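Local structure of endo-1,4-b-d-mannanase (Trichoderma reesei, 1QNR) at residues A22-Y27 against D303-W308; F58-T63 against W71-S76; L209-G214 against I258-A263. The protein hydrolyses internal beta-1,4-mannosidic linkages in mannans as a family 5 glycoside hydrolase, an endo-acting beta-mannanase. All coordinates share one frame; numbering follows the deposited sequence.

Overall arrangement
The three contacts belong to one catalytic domain, a TIM barrel ringed by helices. Interaction 1 joins strand 21-25 to strand 300-309, the first and last of the barrel, and spans most of the chain. The other two fall in sequence between those strands: interaction 2 pairs two short strands in the loop that follows strand 52-54, and interaction 3 sets a turn from a later loop against helix 253-267. Their centres lie about 25 and 22 Å from that of interaction 1, and about 37 Å from each other on opposite sides of the chain's centre. Interaction 1 thus closes the barrel near that centre, while interactions 2 and 3 lie about 20 Å from it, in the surrounding loops and helix.

Interaction 1. Residues A22-Y27 against D303-W308; sequences AGTNCY and DMFWQW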
# COMPACT_ATOMS: atom_id res chain seq x y z
N ALA A 22 -7.04 3.74 -12.19
CA ALA A 22 -6.14 2.56 -12.16
C ALA A 22 -4.76 3.00 -11.68
O ALA A 22 -4.25 4.06 -12.06
CB ALA A 22 -6.01 1.86 -13.53
N GLY A 23 -4.14 2.12 -10.87
CA GLY A 23 -2.75 2.37 -10.41
C GLY A 23 -1.94 1.04 -10.36
O GLY A 23 -2.40 0.03 -10.89
N THR A 24 -0.76 1.10 -9.75
CA THR A 24 0.08 -0.12 -9.65
C THR A 24 0.94 -0.08 -8.38
O THR A 24 1.13 0.99 -7.79
CB THR A 24 1.02 -0.22 -10.91
OG1 THR A 24 1.73 -1.49 -10.89
CG2 THR A 24 2.12 0.89 -10.91
N ASN A 25 1.43 -1.26 -7.98
CA ASN A 25 2.37 -1.37 -6.87
C ASN A 25 3.80 -1.39 -7.39
O ASN A 25 4.11 -2.10 -8.39
CB ASN A 25 2.18 -2.72 -6.08
CG ASN A 25 0.93 -2.61 -5.22
OD1 ASN A 25 0.93 -2.17 -4.05
ND2 ASN A 25 -0.25 -3.02 -5.75
N CYS A 26 4.67 -0.56 -6.80
CA CYS A 26 6.11 -0.52 -7.12
C CYS A 26 6.91 -0.34 -5.85
O CYS A 26 7.46 0.73 -5.52
CB CYS A 26 6.39 0.62 -8.12
SG CYS A 26 8.17 0.58 -8.68
N TYR A 27 6.95 -1.41 -5.00
CA TYR A 27 7.57 -1.27 -3.67
C TYR A 27 9.01 -0.80 -3.80
O TYR A 27 9.48 0.01 -2.96
CB TYR A 27 7.47 -2.57 -2.80
CG TYR A 27 8.49 -3.65 -3.17
CD1 TYR A 27 9.79 -3.61 -2.60
CD2 TYR A 27 8.16 -4.66 -4.04
CE1 TYR A 27 10.72 -4.59 -3.00
CE2 TYR A 27 9.07 -5.65 -4.41
CZ TYR A 27 10.33 -5.58 -3.86
OH TYR A 27 11.28 -6.57 -4.21
N ASP A 303 -8.32 0.50 -8.50
CA ASP A 303 -7.60 -0.78 -8.31
C ASP A 303 -6.13 -0.68 -8.73
O ASP A 303 -5.77 0.19 -9.54
CB ASP A 303 -8.25 -1.96 -9.09
CG ASP A 303 -8.00 -1.82 -10.61
OD1 ASP A 303 -6.96 -2.29 -11.12
OD2 ASP A 303 -8.91 -1.27 -11.29
N MET A 304 -5.27 -1.49 -8.05
CA MET A 304 -3.79 -1.44 -8.27
C MET A 304 -3.27 -2.85 -8.29
O MET A 304 -3.20 -3.56 -7.26
CB MET A 304 -3.12 -0.65 -7.10
CG MET A 304 -3.79 0.73 -6.95
SD MET A 304 -3.30 1.73 -5.52
CE MET A 304 -1.65 2.10 -6.02
N PHE A 305 -2.83 -3.34 -9.46
CA PHE A 305 -2.28 -4.69 -9.54
C PHE A 305 -0.93 -4.79 -8.84
O PHE A 305 -0.16 -3.81 -8.73
CB PHE A 305 -2.16 -5.18 -11.01
CG PHE A 305 -1.22 -4.38 -11.91
CD1 PHE A 305 -1.63 -3.22 -12.54
CD2 PHE A 305 0.11 -4.78 -12.04
CE1 PHE A 305 -0.77 -2.55 -13.42
CE2 PHE A 305 0.98 -4.06 -12.91
CZ PHE A 305 0.55 -2.93 -13.56
N TRP A 306 -0.62 -6.03 -8.34
CA TRP A 306 0.73 -6.36 -7.86
C TRP A 306 1.41 -7.17 -8.95
O TRP A 306 0.90 -8.32 -9.24
CB TRP A 306 0.65 -7.15 -6.51
CG TRP A 306 2.05 -7.45 -6.01
CD1 TRP A 306 2.87 -8.49 -6.39
CD2 TRP A 306 2.80 -6.71 -5.02
NE1 TRP A 306 4.08 -8.42 -5.73
CE2 TRP A 306 4.06 -7.33 -4.85
CE3 TRP A 306 2.50 -5.57 -4.24
CZ2 TRP A 306 5.04 -6.86 -4.00
CZ3 TRP A 306 3.47 -5.13 -3.31
CH2 TRP A 306 4.73 -5.74 -3.19
N GLN A 307 2.44 -6.71 -9.70
CA GLN A 307 3.14 -5.44 -9.45
C GLN A 307 3.83 -5.01 -10.75
O GLN A 307 4.00 -5.80 -11.70
CB GLN A 307 4.24 -5.62 -8.38
CG GLN A 307 5.37 -6.64 -8.76
CD GLN A 307 6.56 -6.60 -7.79
OE1 GLN A 307 6.96 -5.61 -7.20
NE2 GLN A 307 7.23 -7.79 -7.62
N TRP A 308 4.25 -3.71 -10.80
CA TRP A 308 5.03 -3.23 -11.95
C TRP A 308 6.41 -3.86 -12.05
O TRP A 308 7.08 -4.01 -11.02
CB TRP A 308 5.21 -1.68 -11.74
CG TRP A 308 5.67 -0.92 -12.98
CD1 TRP A 308 6.93 -0.57 -13.32
CD2 TRP A 308 4.80 -0.56 -14.08
NE1 TRP A 308 6.91 0.11 -14.56
CE2 TRP A 308 5.60 0.06 -15.06
CE3 TRP A 308 3.40 -0.67 -14.27
CZ2 TRP A 308 5.08 0.59 -16.27
CZ3 TRP A 308 2.88 -0.15 -15.48
CH2 TRP A 308 3.73 0.47 -16.47
O HOH W 1 -4.56 -1.36 -12.24
O HOH W 2 5.39 -3.75 -5.79
O HOH W 3 10.07 -8.48 -5.89
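Parallel pairing of Ala22, Gly23 and Thr24 with Asp303, Met304 and Phe305 joins the first and last strands of the barrel and so closes the TIM-barrel fold. Gly23 N donates to Asp303 O (2.9 Å) and Asn25 N to Phe305 O (3.1 Å). Beyond the cis peptide between Trp306 and Gln307 one more backbone bond follows, Trp308 N donating to Asn25 O at 2.9 Å.

Phe305 O is gripped twice. Whereas the backbone N-H of Asn25 arrives nearly along the C=O axis, Asn25 ND2 approaches from above the carbonyl plane, 3.1 Å from Phe305 O, in a bond that is almost straight (170° at the hydrogen). CG of Asn25 stands beside its own backbone N (chi1 -75°), which places the amide carbon on the side of the carbonyl that this N also meets. Asn25 CB lies 3.4 Å from CE3 of Trp306, the two side chains crossing at about a right angle. The same amide bonds through ND2 to Glu275 O and through OD1 to Arg54, which fixes its rotation.

On the sheet face that carries Thr24 and Phe305, the hydroxyl of Thr24 sits over the phenyl ring, offset toward the rim, with OG1 3.3 Å from CZ of Phe305. Thr24 CG2 turns instead to CE3 of Trp308. Farther along, Tyr27 and Trp306 meet rim to rim, their planes only 6° apart, with Tyr27 CD2 3.7 Å from Trp306 CH2. A water bridges Tyr27 N and Gln307 OE1, and Trp306 NE1 is held by Asp321.

The Trp306 side chain is about 7 Å from a bound beta-D-mannopyranose. Anchored by Asp321 and packed against Asn25, whose amide is bonded at both OD1 and ND2, this indole is probably held in a fixed orientation at that distance from the sugar.

Interaction 2. Residues F58-T63 against W71-S76; sequences FNDVNT and WFQKLS
Asn59 O accepts two successive backbone N-H groups from across the contact. Phe72 N lies in the carbonyl plane on a lone pair at 2.9 Å from Asn59 O, and Gln73 N, tilted from that plane, is 3.2 Å from the same oxygen. Parallel pairing follows, with Val61 N donating to Gln73 O and Leu75 N to Val61 O.

Asp60 and Gln73 lie side by side and point the same way. Gln73 NE2 donates to the syn side of Asp60 OD1 at 2.9 Å, nearly straight (174°), although 32° out of the carboxylate plane. Because the Gln73 chain is extended, with CG anti to its backbone N, the amide reaches this far; NE2 also bonds to Tyr123 OH, and OE1 to Gln143. An alanine in place of Asp60 removes the acceptor of Gln73 NE2, and the amide, left with Tyr123 and Gln143, would probably be less firmly oriented.

At one end Asn59 CB lies over the face of the Phe72 ring, 4.1 Å from its centroid. At the other, Asn62 ND2 donates to Leu75 O (3.1 Å), while its OD1 is held by Asn125.

Strand 73-74 runs between strand 60-61 and the antiparallel strand 81-82. Leu75 packs on Ala122, Tyr123 and Ala126 of helix 119-127, and Phe72 and Gln73 touch Tyr147 of helix 138-155.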
# COMPACT_ATOMS: atom_id res chain seq x y z
N PHE A 58 9.30 2.42 4.30
CA PHE A 58 10.12 1.84 5.34
C PHE A 58 11.27 1.03 4.73
O PHE A 58 11.21 0.55 3.60
CB PHE A 58 9.26 0.84 6.23
CG PHE A 58 8.51 -0.23 5.42
CD1 PHE A 58 9.20 -1.42 5.03
CD2 PHE A 58 7.20 -0.06 5.03
CE1 PHE A 58 8.51 -2.36 4.27
CE2 PHE A 58 6.50 -1.02 4.28
CZ PHE A 58 7.17 -2.18 3.90
N ASN A 59 12.33 0.91 5.59
CA ASN A 59 13.45 -0.02 5.29
C ASN A 59 14.22 -0.10 6.61
O ASN A 59 15.10 0.71 6.96
CB ASN A 59 14.31 0.52 4.09
CG ASN A 59 15.31 -0.52 3.62
OD1 ASN A 59 15.84 -1.29 4.42
ND2 ASN A 59 15.64 -0.58 2.31
N ASP A 60 13.79 -1.05 7.45
CA ASP A 60 14.23 -1.21 8.84
C ASP A 60 15.30 -2.27 8.99
O ASP A 60 15.18 -3.36 8.39
CB ASP A 60 13.00 -1.65 9.70
CG ASP A 60 11.95 -0.55 9.78
OD1 ASP A 60 12.38 0.62 10.14
OD2 ASP A 60 10.72 -0.77 9.54
N VAL A 61 16.32 -1.94 9.76
CA VAL A 61 17.47 -2.85 10.02
C VAL A 61 17.79 -2.84 11.52
O VAL A 61 17.41 -1.93 12.25
CB VAL A 61 18.73 -2.41 9.23
CG1 VAL A 61 18.50 -2.40 7.71
CG2 VAL A 61 19.26 -1.04 9.71
N ASN A 62 18.47 -3.91 11.94
CA ASN A 62 18.98 -3.97 13.33
C ASN A 62 20.49 -3.74 13.36
O ASN A 62 21.01 -3.28 14.39
CB ASN A 62 18.65 -5.31 13.99
CG ASN A 62 17.16 -5.47 14.20
OD1 ASN A 62 16.54 -6.41 13.66
ND2 ASN A 62 16.49 -4.59 14.95
N THR A 63 21.17 -3.93 12.22
CA THR A 63 22.61 -3.61 12.16
C THR A 63 22.74 -2.73 10.90
O THR A 63 22.09 -3.10 9.92
CB THR A 63 23.48 -4.86 12.04
OG1 THR A 63 23.45 -5.38 10.68
CG2 THR A 63 23.05 -6.14 12.76
N TRP A 71 19.22 2.26 3.83
CA TRP A 71 18.48 1.95 5.07
C TRP A 71 17.75 3.20 5.56
O TRP A 71 18.36 4.29 5.44
CB TRP A 71 19.43 1.36 6.17
CG TRP A 71 20.54 2.27 6.62
CD1 TRP A 71 21.68 2.54 5.90
CD2 TRP A 71 20.65 2.99 7.86
NE1 TRP A 71 22.49 3.38 6.65
CE2 TRP A 71 21.87 3.71 7.85
CE3 TRP A 71 19.78 3.15 8.97
CZ2 TRP A 71 22.24 4.51 8.92
CZ3 TRP A 71 20.15 3.96 10.05
CH2 TRP A 71 21.39 4.63 10.01
N PHE A 72 16.47 3.06 6.04
CA PHE A 72 15.77 4.27 6.50
C PHE A 72 15.83 4.34 8.05
O PHE A 72 15.76 5.47 8.57
CB PHE A 72 14.33 4.28 6.02
CG PHE A 72 14.12 4.39 4.49
CD1 PHE A 72 15.16 4.77 3.63
CD2 PHE A 72 12.86 4.15 3.95
CE1 PHE A 72 14.91 4.86 2.24
CE2 PHE A 72 12.60 4.23 2.57
CZ PHE A 72 13.65 4.60 1.74
N GLN A 73 15.88 3.23 8.78
CA GLN A 73 15.86 3.29 10.26
C GLN A 73 16.61 2.07 10.83
O GLN A 73 16.39 0.94 10.33
CB GLN A 73 14.36 3.29 10.70
CG GLN A 73 14.22 3.32 12.25
CD GLN A 73 12.80 3.46 12.71
OE1 GLN A 73 12.42 4.25 13.61
NE2 GLN A 73 11.83 2.65 12.18
N LYS A 74 17.44 2.34 11.88
CA LYS A 74 18.13 1.25 12.61
C LYS A 74 17.47 1.17 13.98
O LYS A 74 17.39 2.18 14.71
CB LYS A 74 19.62 1.60 12.73
CG LYS A 74 20.29 0.55 13.68
CD LYS A 74 21.80 0.79 13.85
CE LYS A 74 22.29 -0.09 15.02
NZ LYS A 74 23.69 0.26 15.44
N LEU A 75 16.95 -0.01 14.31
CA LEU A 75 16.22 -0.27 15.55
C LEU A 75 17.13 -0.96 16.55
O LEU A 75 17.62 -2.03 16.24
CB LEU A 75 14.95 -1.11 15.25
CG LEU A 75 13.96 -0.31 14.34
CD1 LEU A 75 12.90 -1.23 13.79
CD2 LEU A 75 13.37 0.87 15.13
N SER A 76 17.32 -0.33 17.71
CA SER A 76 18.23 -0.92 18.74
C SER A 76 17.64 -0.58 20.12
O SER A 76 17.21 0.55 20.41
CB SER A 76 19.56 -0.12 18.55
OG SER A 76 20.40 -0.29 19.65
O HOH W 4 20.02 -3.46 17.14

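Interaction 3. Residues L209-G214 against I258-A263; sequences LSTGDG and IQTHAA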
# COMPACT_ATOMS: atom_id res chain seq x y z
N LEU A 209 -14.82 -10.97 7.34
CA LEU A 209 -16.05 -10.32 6.81
C LEU A 209 -17.12 -11.41 6.71
O LEU A 209 -16.93 -12.42 6.03
CB LEU A 209 -15.68 -9.62 5.47
CG LEU A 209 -16.81 -8.87 4.76
CD1 LEU A 209 -17.47 -7.80 5.59
CD2 LEU A 209 -16.38 -8.37 3.39
N SER A 210 -18.29 -11.14 7.34
CA SER A 210 -19.26 -12.26 7.52
C SER A 210 -20.25 -12.40 6.40
O SER A 210 -21.10 -13.34 6.46
CB SER A 210 -20.00 -12.03 8.87
OG SER A 210 -19.07 -12.18 10.00
N THR A 211 -20.19 -11.65 5.31
CA THR A 211 -21.13 -11.72 4.19
C THR A 211 -20.62 -12.57 3.02
O THR A 211 -21.27 -12.64 1.95
CB THR A 211 -21.35 -10.30 3.65
OG1 THR A 211 -20.04 -9.69 3.41
CG2 THR A 211 -22.09 -9.40 4.63
N GLY A 212 -19.53 -13.32 3.23
CA GLY A 212 -18.93 -14.16 2.23
C GLY A 212 -19.41 -15.63 2.32
O GLY A 212 -20.50 -15.92 2.84
N ASP A 213 -18.52 -16.50 1.87
CA ASP A 213 -18.85 -17.95 1.80
C ASP A 213 -18.16 -18.78 2.88
O ASP A 213 -18.17 -20.03 2.76
CB ASP A 213 -18.53 -18.50 0.44
CG ASP A 213 -17.06 -18.62 0.06
OD1 ASP A 213 -16.19 -18.10 0.82
OD2 ASP A 213 -16.75 -19.26 -0.99
N GLY A 214 -17.55 -18.10 3.86
CA GLY A 214 -16.95 -18.93 4.92
C GLY A 214 -15.57 -19.45 4.60
O GLY A 214 -15.00 -20.12 5.51
N ILE A 258 -14.30 -9.21 -4.20
CA ILE A 258 -14.42 -7.77 -4.52
C ILE A 258 -15.81 -7.27 -4.17
O ILE A 258 -15.95 -6.17 -3.59
CB ILE A 258 -14.14 -7.61 -6.06
CG1 ILE A 258 -12.68 -7.98 -6.39
CG2 ILE A 258 -14.47 -6.17 -6.48
CD1 ILE A 258 -12.50 -8.26 -7.90
N GLN A 259 -16.88 -8.00 -4.59
CA GLN A 259 -18.25 -7.51 -4.36
C GLN A 259 -18.56 -7.34 -2.85
O GLN A 259 -19.19 -6.34 -2.48
CB GLN A 259 -19.26 -8.50 -4.98
CG GLN A 259 -19.15 -8.53 -6.51
CD GLN A 259 -19.95 -9.66 -7.16
OE1 GLN A 259 -20.10 -10.74 -6.61
NE2 GLN A 259 -20.44 -9.33 -8.35
N THR A 260 -18.18 -8.31 -2.00
CA THR A 260 -18.49 -8.17 -0.57
C THR A 260 -17.74 -7.01 0.08
O THR A 260 -18.30 -6.30 0.94
CB THR A 260 -18.21 -9.44 0.23
OG1 THR A 260 -16.87 -9.91 0.02
CG2 THR A 260 -19.16 -10.61 -0.17
N HIS A 261 -16.48 -6.78 -0.31
CA HIS A 261 -15.73 -5.66 0.28
C HIS A 261 -16.28 -4.31 -0.22
O HIS A 261 -16.42 -3.40 0.61
CB HIS A 261 -14.22 -5.83 -0.02
CG HIS A 261 -13.62 -6.86 0.87
ND1 HIS A 261 -13.72 -8.23 0.57
CD2 HIS A 261 -12.97 -6.79 2.07
CE1 HIS A 261 -13.14 -8.91 1.59
NE2 HIS A 261 -12.67 -8.09 2.49
N ALA A 262 -16.60 -4.20 -1.52
CA ALA A 262 -17.20 -2.99 -2.04
C ALA A 262 -18.45 -2.60 -1.27
O ALA A 262 -18.68 -1.43 -0.93
CB ALA A 262 -17.56 -3.03 -3.50
N ALA A 263 -19.29 -3.63 -1.04
CA ALA A 263 -20.56 -3.34 -0.31
C ALA A 263 -20.33 -2.92 1.09
O ALA A 263 -21.07 -2.08 1.63
CB ALA A 263 -21.49 -4.58 -0.35
O HOH W 5 -20.55 -7.10 2.39
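Leu209 rests on Thr260 and His261, and Thr211 on Thr260, bringing a type I beta turn (Leu209 to Gly212) against helix 253-267, one of the helices packed round the strands of the TIM barrel. The turn belongs to the long loop after strand 199-201; the helix comes between the next two barrel strands, 238-242 and 272-277. No direct hydrogen bond crosses the contact.

Leu209 covers the imidazole. Its CG is anti to the backbone N (chi1 -179°) and CD2 is in turn anti to CA, an extended course that carries this methyl to the helix. There Leu209 CD2 sits over the centre of the His261 imidazole, 3.7 Å from the ring centroid and only 7° off its normal, a clear CH-pi contact. The same methyl is 3.7 Å from Thr260 OG1.

On His261, ND1 bonds to Trp257 O one helical turn earlier and NE2 to Gly206 O, so the ring is pinned at both nitrogens, as would be consistent with a proton on each. The ring also stacks with Phe240 and meets Phe226 edge-to-face.

In Thr260 the hydroxyl takes the position between backbone N and carbonyl carbon (chi1 53°), and OG1 bonds to Gly256 O and Tyr218 OH. CG2 thereby stands beside the backbone N, 3.6 Å from Thr211 O. The two threonine side chains slide past each other in opposite directions, with Thr211 OG1 3.7 Å from Thr260 CB. A single water closes the contact, 2.8 Å from Thr211 OG1 and donating to the helix carbonyl Thr260 O at 2.8 Å.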